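Local atomic coordinates of cytidylate kinase-like family protein (Eubacterium ventriosum, PDB entry 3FDI), a protein that is of unknown function but belongs to the cytidylate kinase-like family of P-loop proteins and probably transfers phosphate to a small substrate. Residues 60-65 with 162-166; 40-46 with 85-90; 90-95 with 111-115. All coordinates share one frame; numbering follows the deposited sequence.

All three contacts join helices and loops around the parallel sheet of a P-loop kinase-like fold, with strands in the order 34-35, 101-104, 8-13, 118-125, 176-180. Contacts 2 and 3 share helix 81-95 and Ile90; their centres are about 13 Å apart. Contact 1 joins helix 60-66 to the end of helix 142-163. Its centre is about 16 Å from that of contact 2 and about 14 Å from that of contact 3. Along the chain, contacts 1 and 2 alternate, contact 3 is nested inside contact 1, and contact 2 closes before contact 3 opens. Phe87 touches Pro61, Tyr163 and Ile111. Through it, helix 81-95 ties contact 1 to the others, so helices distant in sequence pack together.

Contact 1: 60-65 with 162-166; sequences KPMNFA and FYCES
Pro61 and Tyr163 bring the two backbones together, with CA atoms 4.7 Å apart. The first turn of helix 60-66 meets the last residues of helix 142-163, in the helical part of a P-loop kinase-like fold. Cys164 is the first residue past that helix end. The backbone approach is carried by a CA-H...O contact from Pro61 CA to Tyr163 O, 3.3 Å long and 135° at the hydrogen. Pro61 CB also packs on Tyr163 CB.

The aromatic part is a T-shaped pair. The edge of Phe64 points at the face of Phe162, with centroids 4.7 Å apart and planes at 73°. Phe64 CE2 stands over the centre of the Phe162 ring, 3.2 Å above its plane. With chi1 at -173°, Phe64 swings its ring away from its own N and across to Phe162. Phe64 CE2 also lies 3.0 Å from Phe162 O. That carbonyl accepts a hydrogen bond from Lys154 of a second subunit. Lys151 and Lys154 of that subunit also make cation-pi contacts with the Phe64 ring, so the pair sits at a subunit interface.

Ala65 CB comes to the edge of the Tyr163 ring, near its plane. Tyr163 also meets Phe87 of helix 81-95 edge to face.

On the solvent side, Lys60 and Glu165 cross at about a right angle. Lys60 CD and CE pass across the carboxylate. The bend at the last lysine torsion turns Lys60 NZ aside, 4.1 Å from Glu165 OE1 and too far for a salt bridge.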
loop_
_atom_site.group_PDB
_atom_site.type_symbol
_atom_site.label_atom_id
_atom_site.label_comp_id
_atom_site.label_asym_id
_atom_site.label_seq_id
_atom_site.Cartn_x
_atom_site.Cartn_y
_atom_site.Cartn_z
ATOM N N LYS B 60 0.523 3.281 -20.865
ATOM C CA LYS B 60 0.841 4.014 -19.614
ATOM C C LYS B 60 2.346 4.096 -19.248
ATOM O O LYS B 60 2.827 5.159 -18.875
ATOM C CB LYS B 60 0.006 3.435 -18.428
ATOM C CG LYS B 60 -1.551 3.627 -18.580
ATOM C CD LYS B 60 -2.320 3.429 -17.240
ATOM C CE LYS B 60 -3.635 4.299 -17.155
ATOM N NZ LYS B 60 -4.757 3.892 -18.062
ATOM N N PRO B 61 3.086 2.982 -19.355
ATOM C CA PRO B 61 4.503 3.009 -18.956
ATOM C C PRO B 61 5.334 3.908 -19.843
ATOM O O PRO B 61 6.308 4.530 -19.382
ATOM C CB PRO B 61 4.962 1.535 -19.114
ATOM C CG PRO B 61 3.757 0.717 -19.176
ATOM C CD PRO B 61 2.634 1.616 -19.686
HETATM N N MSE B 62 4.947 3.988 -21.109
HETATM C CA MSE B 62 5.671 4.803 -22.057
HETATM C C MSE B 62 5.368 6.277 -21.874
HETATM O O MSE B 62 6.295 7.086 -21.808
HETATM C CB MSE B 62 5.385 4.358 -23.484
HETATM C CG MSE B 62 6.016 2.997 -23.843
HETATM SE SE MSE B 62 5.895 2.795 -25.805
HETATM C CE MSE B 62 6.026 4.668 -26.251
ATOM N N ASN B 63 4.081 6.624 -21.784
ATOM C CA ASN B 63 3.688 8.018 -21.526
ATOM C C ASN B 63 4.380 8.489 -20.249
ATOM O O ASN B 63 5.001 9.536 -20.197
ATOM C CB ASN B 63 2.162 8.150 -21.339
ATOM C CG ASN B 63 1.366 7.660 -22.551
ATOM O OD1 ASN B 63 1.552 8.137 -23.667
ATOM N ND2 ASN B 63 0.473 6.691 -22.319
ATOM N N PHE B 64 4.294 7.661 -19.223
ATOM C CA PHE B 64 4.941 7.965 -17.942
ATOM C C PHE B 64 6.467 8.184 -18.067
ATOM O O PHE B 64 7.019 9.195 -17.586
ATOM C CB PHE B 64 4.627 6.834 -16.953
ATOM C CG PHE B 64 5.087 7.114 -15.571
ATOM C CD1 PHE B 64 4.374 8.007 -14.747
ATOM C CD2 PHE B 64 6.223 6.510 -15.076
ATOM C CE1 PHE B 64 4.810 8.300 -13.447
ATOM C CE2 PHE B 64 6.652 6.792 -13.784
ATOM C CZ PHE B 64 5.944 7.692 -12.967
ATOM N N ALA B 65 7.127 7.231 -18.728
ATOM C CA ALA B 65 8.553 7.367 -19.081
ATOM C C ALA B 65 8.839 8.698 -19.789
ATOM O O ALA B 65 9.860 9.333 -19.552
ATOM C CB ALA B 65 9.005 6.186 -19.944
ATOM N N PHE B 162 6.786 1.683 -10.443
ATOM C CA PHE B 162 7.142 2.966 -10.968
ATOM C C PHE B 162 6.491 3.147 -12.338
ATOM O O PHE B 162 5.901 4.194 -12.577
ATOM C CB PHE B 162 8.637 3.147 -11.110
ATOM C CG PHE B 162 9.019 4.523 -11.646
ATOM C CD1 PHE B 162 8.811 5.657 -10.873
ATOM C CD2 PHE B 162 9.518 4.676 -12.923
ATOM C CE1 PHE B 162 9.160 6.911 -11.342
ATOM C CE2 PHE B 162 9.866 5.942 -13.419
ATOM C CZ PHE B 162 9.703 7.058 -12.630
ATOM N N TYR B 163 6.609 2.162 -13.234
ATOM C CA TYR B 163 6.107 2.352 -14.602
ATOM C C TYR B 163 4.633 2.039 -14.798
ATOM O O TYR B 163 4.018 2.552 -15.740
ATOM C CB TYR B 163 6.907 1.580 -15.621
ATOM C CG TYR B 163 8.282 2.105 -15.793
ATOM C CD1 TYR B 163 8.517 3.270 -16.516
ATOM C CD2 TYR B 163 9.374 1.442 -15.243
ATOM C CE1 TYR B 163 9.804 3.751 -16.689
ATOM C CE2 TYR B 163 10.649 1.921 -15.392
ATOM C CZ TYR B 163 10.852 3.057 -16.120
ATOM O OH TYR B 163 12.126 3.508 -16.248
ATOM N N CYS B 164 4.051 1.255 -13.913
ATOM C CA CYS B 164 2.666 0.855 -14.034
ATOM C C CYS B 164 1.870 1.438 -12.903
ATOM O O CYS B 164 2.442 1.832 -11.865
ATOM C CB CYS B 164 2.562 -0.662 -13.939
ATOM S SG CYS B 164 3.735 -1.617 -14.956
ATOM N N GLU B 165 0.558 1.481 -13.085
ATOM C CA GLU B 165 -0.382 1.883 -12.030
ATOM C C GLU B 165 -0.921 0.662 -11.287
ATOM O O GLU B 165 -1.268 0.740 -10.139
ATOM C CB GLU B 165 -1.553 2.637 -12.647
ATOM C CG GLU B 165 -1.160 4.017 -13.288
ATOM C CD GLU B 165 -2.354 4.697 -13.980
ATOM O OE1 GLU B 165 -3.338 3.967 -14.268
ATOM O OE2 GLU B 165 -2.335 5.940 -14.219
ATOM N N SER B 166 -0.973 -0.476 -11.938
ATOM C CA SER B 166 -1.286 -1.740 -11.247
ATOM C C SER B 166 -0.105 -2.150 -10.315
ATOM O O SER B 166 1.022 -1.656 -10.437
ATOM C CB SER B 166 -1.489 -2.837 -12.290
ATOM O OG SER B 166 -0.224 -2.962 -12.956
#

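Contact 2: 40-46 with 85-90; sequences LDEVAKD and RQFNFI
In the alpha/beta core of this P-loop-type fold, Leu40 of helix 37-43 and Ala44 just after it pack on Gln86, Phe89 and Ile90 of helix 81-95. Ala44 and Gln86 are nearest in the backbone, with CA atoms 5.3 Å apart. Ala44 is the first residue to leave helical geometry. Its small CB sits 3.9 Å from Gln86 CA and also touches Phe89 CB, which lets the chains come close.

Leu40 CD1 meets Ile90 CD1 at 3.7 Å. Val43 CG1 reaches Phe89 CE1 obliquely, at 3.8 Å.

The Gln86 chain runs extended beyond CG and places its amide beside Asp41. Gln86 NE2 gives a weak hydrogen bond to Asp41 OD1, 3.2 Å long and bent to 133°. Gln86 OE1 takes a hydrogen bond from Arg106, so both ends of the amide are used. At the exposed end, Arg85 CB lies 3.2 Å from Ala44 O, and the Arg85 guanidinium has Asp46 CA at its edge.

Helix 37-43 follows strand 34-35, and helix 81-95 leads to strand 101-104. Both helices lie on the connection between these parallel neighbours, as in the alpha/beta fold of P-loop kinases.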
loop_
_atom_site.group_PDB
_atom_site.type_symbol
_atom_site.label_atom_id
_atom_site.label_comp_id
_atom_site.label_asym_id
_atom_site.label_seq_id
_atom_site.Cartn_x
_atom_site.Cartn_y
_atom_site.Cartn_z
ATOM N N LEU B 40 16.924 -8.433 -23.722
ATOM C CA LEU B 40 16.499 -7.063 -24.026
ATOM C C LEU B 40 17.618 -6.072 -23.781
ATOM O O LEU B 40 17.731 -5.095 -24.498
ATOM C CB LEU B 40 15.222 -6.679 -23.247
ATOM C CG LEU B 40 13.902 -7.240 -23.823
ATOM C CD1 LEU B 40 12.683 -6.866 -23.016
ATOM C CD2 LEU B 40 13.750 -6.743 -25.264
ATOM N N ASP B 41 18.478 -6.331 -22.807
ATOM C CA ASP B 41 19.664 -5.522 -22.665
ATOM C C ASP B 41 20.471 -5.455 -23.936
ATOM O O ASP B 41 20.962 -4.374 -24.294
ATOM C CB ASP B 41 20.514 -5.982 -21.491
ATOM C CG ASP B 41 19.897 -5.566 -20.146
ATOM O OD1 ASP B 41 19.036 -4.667 -20.138
ATOM O OD2 ASP B 41 20.249 -6.150 -19.101
ATOM N N GLU B 42 20.564 -6.579 -24.649
ATOM C CA GLU B 42 21.220 -6.593 -25.965
ATOM C C GLU B 42 20.382 -6.004 -27.107
ATOM O O GLU B 42 20.749 -4.973 -27.670
ATOM C CB GLU B 42 21.682 -8.019 -26.329
ATOM C CG GLU B 42 22.875 -8.488 -25.528
ATOM C CD GLU B 42 23.997 -7.453 -25.536
ATOM O OE1 GLU B 42 24.409 -7.029 -26.630
ATOM O OE2 GLU B 42 24.459 -7.040 -24.459
ATOM N N VAL B 43 19.265 -6.657 -27.433
ATOM C CA VAL B 43 18.541 -6.416 -28.701
ATOM C C VAL B 43 17.741 -5.119 -28.729
ATOM O O VAL B 43 17.248 -4.718 -29.789
ATOM C CB VAL B 43 17.508 -7.544 -29.066
ATOM C CG1 VAL B 43 17.394 -7.712 -30.640
ATOM C CG2 VAL B 43 17.835 -8.889 -28.404
ATOM N N ALA B 44 17.579 -4.481 -27.572
ATOM C CA ALA B 44 16.778 -3.283 -27.466
ATOM C C ALA B 44 17.650 -2.046 -27.220
ATOM O O ALA B 44 17.117 -0.987 -26.929
ATOM C CB ALA B 44 15.706 -3.464 -26.347
ATOM N N LYS B 45 18.968 -2.180 -27.353
ATOM C CA LYS B 45 19.936 -1.078 -27.210
ATOM C C LYS B 45 20.275 -0.323 -28.552
ATOM O O LYS B 45 21.389 0.182 -28.762
ATOM C CB LYS B 45 21.195 -1.674 -26.577
ATOM C CG LYS B 45 22.315 -0.700 -26.238
ATOM C CD LYS B 45 23.640 -1.424 -26.150
ATOM C CE LYS B 45 23.647 -2.395 -24.998
ATOM N NZ LYS B 45 25.000 -2.704 -24.534
ATOM N N ASP B 46 19.307 -0.257 -29.458
ATOM C CA ASP B 46 19.344 0.686 -30.575
ATOM C C ASP B 46 17.956 0.814 -31.213
ATOM O O ASP B 46 16.936 0.732 -30.521
ATOM C CB ASP B 46 20.367 0.275 -31.619
ATOM C CG ASP B 46 20.666 1.391 -32.599
ATOM O OD1 ASP B 46 19.767 2.254 -32.774
ATOM O OD2 ASP B 46 21.782 1.406 -33.179
ATOM N N ARG B 85 12.958 1.799 -24.803
ATOM C CA ARG B 85 13.381 1.010 -25.926
ATOM C C ARG B 85 12.949 -0.423 -25.737
ATOM O O ARG B 85 12.541 -1.075 -26.699
ATOM C CB ARG B 85 14.887 1.097 -26.112
ATOM C CG ARG B 85 15.406 2.500 -26.269
ATOM C CD ARG B 85 16.862 2.524 -26.709
ATOM N NE ARG B 85 17.255 3.866 -27.137
ATOM C CZ ARG B 85 18.094 4.146 -28.149
ATOM N NH1 ARG B 85 18.631 3.181 -28.884
ATOM N NH2 ARG B 85 18.382 5.415 -28.460
ATOM N N GLN B 86 13.010 -0.902 -24.497
ATOM C CA GLN B 86 12.643 -2.249 -24.234
ATOM C C GLN B 86 11.147 -2.404 -24.350
ATOM O O GLN B 86 10.663 -3.434 -24.815
ATOM C CB GLN B 86 13.085 -2.653 -22.855
ATOM C CG GLN B 86 14.549 -2.483 -22.650
ATOM C CD GLN B 86 15.059 -3.186 -21.439
ATOM O OE1 GLN B 86 14.398 -3.251 -20.420
ATOM N NE2 GLN B 86 16.272 -3.691 -21.534
ATOM N N PHE B 87 10.396 -1.408 -23.867
ATOM C CA PHE B 87 8.926 -1.453 -23.958
ATOM C C PHE B 87 8.549 -1.482 -25.427
ATOM O O PHE B 87 7.755 -2.311 -25.862
ATOM C CB PHE B 87 8.247 -0.238 -23.313
ATOM C CG PHE B 87 8.438 -0.120 -21.836
ATOM C CD1 PHE B 87 8.710 -1.237 -21.036
ATOM C CD2 PHE B 87 8.308 1.111 -21.226
ATOM C CE1 PHE B 87 8.886 -1.112 -19.678
ATOM C CE2 PHE B 87 8.490 1.245 -19.876
ATOM C CZ PHE B 87 8.760 0.118 -19.087
ATOM N N ASN B 88 9.191 -0.615 -26.188
ATOM C CA ASN B 88 8.877 -0.545 -27.580
ATOM C C ASN B 88 9.238 -1.826 -28.363
ATOM O O ASN B 88 8.452 -2.242 -29.239
ATOM C CB ASN B 88 9.499 0.661 -28.182
ATOM C CG ASN B 88 8.862 1.018 -29.484
ATOM O OD1 ASN B 88 7.629 0.882 -29.656
ATOM N ND2 ASN B 88 9.688 1.435 -30.440
ATOM N N PHE B 89 10.387 -2.455 -28.040
ATOM C CA PHE B 89 10.735 -3.784 -28.578
ATOM C C PHE B 89 9.604 -4.750 -28.365
ATOM O O PHE B 89 9.214 -5.455 -29.264
ATOM C CB PHE B 89 12.023 -4.347 -27.945
ATOM C CG PHE B 89 12.404 -5.744 -28.412
ATOM C CD1 PHE B 89 13.323 -5.928 -29.428
ATOM C CD2 PHE B 89 11.895 -6.854 -27.787
ATOM C CE1 PHE B 89 13.675 -7.227 -29.859
ATOM C CE2 PHE B 89 12.235 -8.130 -28.197
ATOM C CZ PHE B 89 13.106 -8.318 -29.227
ATOM N N ILE B 90 9.099 -4.791 -27.149
ATOM C CA ILE B 90 8.094 -5.732 -26.746
ATOM C C ILE B 90 6.790 -5.471 -27.449
ATOM O O ILE B 90 6.129 -6.402 -27.892
ATOM C CB ILE B 90 7.905 -5.646 -25.240
ATOM C CG1 ILE B 90 9.132 -6.276 -24.562
ATOM C CG2 ILE B 90 6.678 -6.391 -24.778
ATOM C CD1 ILE B 90 9.078 -6.258 -23.006
#

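Contact 3: 90-95 with 111-115; sequences IRKKAN and ILSDN
Ala94 and Leu112 form the tight part of this contact, where the last turns of helix 81-95 meet the turn after helix 108-111. Ala94 CB lies 3.2 Å from Leu112 CD2, closer than carbons usually pack. Leu112 CD1 meets Ile90 CG2 at 3.9 Å, and the two side chains cross at about a right angle. Ile111 CG2 lies alongside, 4.1 Å from Arg91 CB. Ile8 of the central strand 8-13 also touches Ala94 and Leu112. The Arg91 guanidinium turns to Asn88 and Glu96.

Residues 112-115 make a type I turn, which carries Asn115 back to the helix end. Asn95 holds CG beside its own N (chi1 -67°), and this brings OD1 to Asn115. Asn115 ND2 gives a hydrogen bond to Asn95 OD1, 2.7 Å long and 156° at the hydrogen. The donor lies nearly along the C=O axis of Asn95. The two amide planes are only 25° apart, and the side chains run antiparallel past one another. Asn115 OD1 takes a bond from the backbone N of Asn117. With an alanine at Asn95 this acceptor is gone, and ND2 of the buried Asn115 would probably lose its mate and its amide be freer to turn.

The outer side is looser. Asp114 is exposed, and its OD2 stays 4.5 Å from Asn95 ND2.

The chemistry is thus divided: an apolar inner part holds the loop on the helix, and one short amide bond fixes the turn at its end.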
loop_
_atom_site.group_PDB
_atom_site.type_symbol
_atom_site.label_atom_id
_atom_site.label_comp_id
_atom_site.label_asym_id
_atom_site.label_seq_id
_atom_site.Cartn_x
_atom_site.Cartn_y
_atom_site.Cartn_z
ATOM N N ILE B 90 9.099 -4.791 -27.149
ATOM C CA ILE B 90 8.094 -5.732 -26.746
ATOM C C ILE B 90 6.790 -5.471 -27.449
ATOM O O ILE B 90 6.129 -6.402 -27.892
ATOM C CB ILE B 90 7.905 -5.646 -25.240
ATOM C CG1 ILE B 90 9.132 -6.276 -24.562
ATOM C CG2 ILE B 90 6.678 -6.391 -24.778
ATOM C CD1 ILE B 90 9.078 -6.258 -23.006
ATOM N N ARG B 91 6.444 -4.189 -27.546
ATOM C CA ARG B 91 5.226 -3.754 -28.181
ATOM C C ARG B 91 5.268 -4.060 -29.692
ATOM O O ARG B 91 4.309 -4.566 -30.242
ATOM C CB ARG B 91 5.038 -2.255 -27.917
ATOM C CG ARG B 91 3.721 -1.640 -28.423
ATOM C CD ARG B 91 3.816 -0.107 -28.633
ATOM N NE ARG B 91 4.830 0.210 -29.635
ATOM C CZ ARG B 91 4.656 0.192 -30.956
ATOM N NH1 ARG B 91 3.478 -0.107 -31.518
ATOM N NH2 ARG B 91 5.694 0.442 -31.732
ATOM N N LYS B 92 6.375 -3.752 -30.347
ATOM C CA LYS B 92 6.525 -4.029 -31.778
ATOM C C LYS B 92 6.475 -5.513 -32.074
ATOM O O LYS B 92 5.791 -5.920 -32.998
ATOM C CB LYS B 92 7.835 -3.455 -32.339
ATOM C CG LYS B 92 7.779 -1.968 -32.621
ATOM C CD LYS B 92 9.101 -1.448 -33.243
ATOM C CE LYS B 92 9.063 0.081 -33.493
ATOM N NZ LYS B 92 10.174 0.613 -34.362
ATOM N N LYS B 93 7.223 -6.310 -31.314
ATOM C CA LYS B 93 7.227 -7.742 -31.531
ATOM C C LYS B 93 5.816 -8.301 -31.327
ATOM O O LYS B 93 5.363 -9.141 -32.117
ATOM C CB LYS B 93 8.234 -8.461 -30.630
ATOM C CG LYS B 93 9.701 -8.219 -30.967
ATOM C CD LYS B 93 10.072 -8.711 -32.374
ATOM C CE LYS B 93 11.550 -9.057 -32.467
ATOM N NZ LYS B 93 12.053 -9.372 -33.839
ATOM N N ALA B 94 5.117 -7.854 -30.287
ATOM C CA ALA B 94 3.745 -8.316 -30.094
ATOM C C ALA B 94 2.742 -7.857 -31.156
ATOM O O ALA B 94 1.927 -8.659 -31.601
ATOM C CB ALA B 94 3.221 -7.924 -28.723
ATOM N N ASN B 95 2.780 -6.579 -31.523
ATOM C CA ASN B 95 1.620 -5.929 -32.157
ATOM C C ASN B 95 1.781 -5.662 -33.616
ATOM O O ASN B 95 0.801 -5.617 -34.345
ATOM C CB ASN B 95 1.278 -4.598 -31.499
ATOM C CG ASN B 95 0.789 -4.771 -30.101
ATOM O OD1 ASN B 95 0.462 -5.892 -29.665
ATOM N ND2 ASN B 95 0.780 -3.677 -29.348
ATOM N N ILE B 111 2.375 -3.369 -20.695
ATOM C CA ILE B 111 2.646 -2.990 -22.092
ATOM C C ILE B 111 1.692 -3.655 -23.138
ATOM O O ILE B 111 1.279 -3.000 -24.111
ATOM C CB ILE B 111 4.074 -3.352 -22.497
ATOM C CG1 ILE B 111 5.079 -2.519 -21.700
ATOM C CG2 ILE B 111 4.296 -3.166 -24.020
ATOM C CD1 ILE B 111 6.464 -2.919 -22.017
ATOM N N LEU B 112 1.352 -4.922 -22.909
ATOM C CA LEU B 112 0.596 -5.715 -23.838
ATOM C C LEU B 112 -0.834 -5.928 -23.380
ATOM O O LEU B 112 -1.513 -6.868 -23.803
ATOM C CB LEU B 112 1.309 -7.036 -24.023
ATOM C CG LEU B 112 2.693 -6.943 -24.660
ATOM C CD1 LEU B 112 3.309 -8.301 -24.744
ATOM C CD2 LEU B 112 2.652 -6.227 -26.059
ATOM N N SER B 113 -1.249 -5.076 -22.456
ATOM C CA SER B 113 -2.644 -4.871 -22.082
ATOM C C SER B 113 -3.686 -5.016 -23.196
ATOM O O SER B 113 -4.643 -5.747 -23.087
ATOM C CB SER B 113 -2.799 -3.440 -21.572
ATOM O OG SER B 113 -2.577 -3.407 -20.206
ATOM N N ASP B 114 -3.536 -4.264 -24.253
ATOM C CA ASP B 114 -4.591 -4.270 -25.265
ATOM C C ASP B 114 -4.480 -5.468 -26.222
ATOM O O ASP B 114 -5.316 -5.599 -27.116
ATOM C CB ASP B 114 -4.582 -2.973 -26.062
ATOM C CG ASP B 114 -3.245 -2.681 -26.642
ATOM O OD1 ASP B 114 -2.257 -2.844 -25.891
ATOM O OD2 ASP B 114 -3.165 -2.276 -27.830
ATOM N N ASN B 115 -3.476 -6.331 -26.062
ATOM C CA ASN B 115 -3.326 -7.423 -26.985
ATOM C C ASN B 115 -4.059 -8.603 -26.410
ATOM O O ASN B 115 -3.640 -9.135 -25.411
ATOM C CB ASN B 115 -1.874 -7.752 -27.225
ATOM C CG ASN B 115 -1.682 -8.644 -28.413
ATOM O OD1 ASN B 115 -2.321 -9.691 -28.526
ATOM N ND2 ASN B 115 -0.781 -8.255 -29.309
#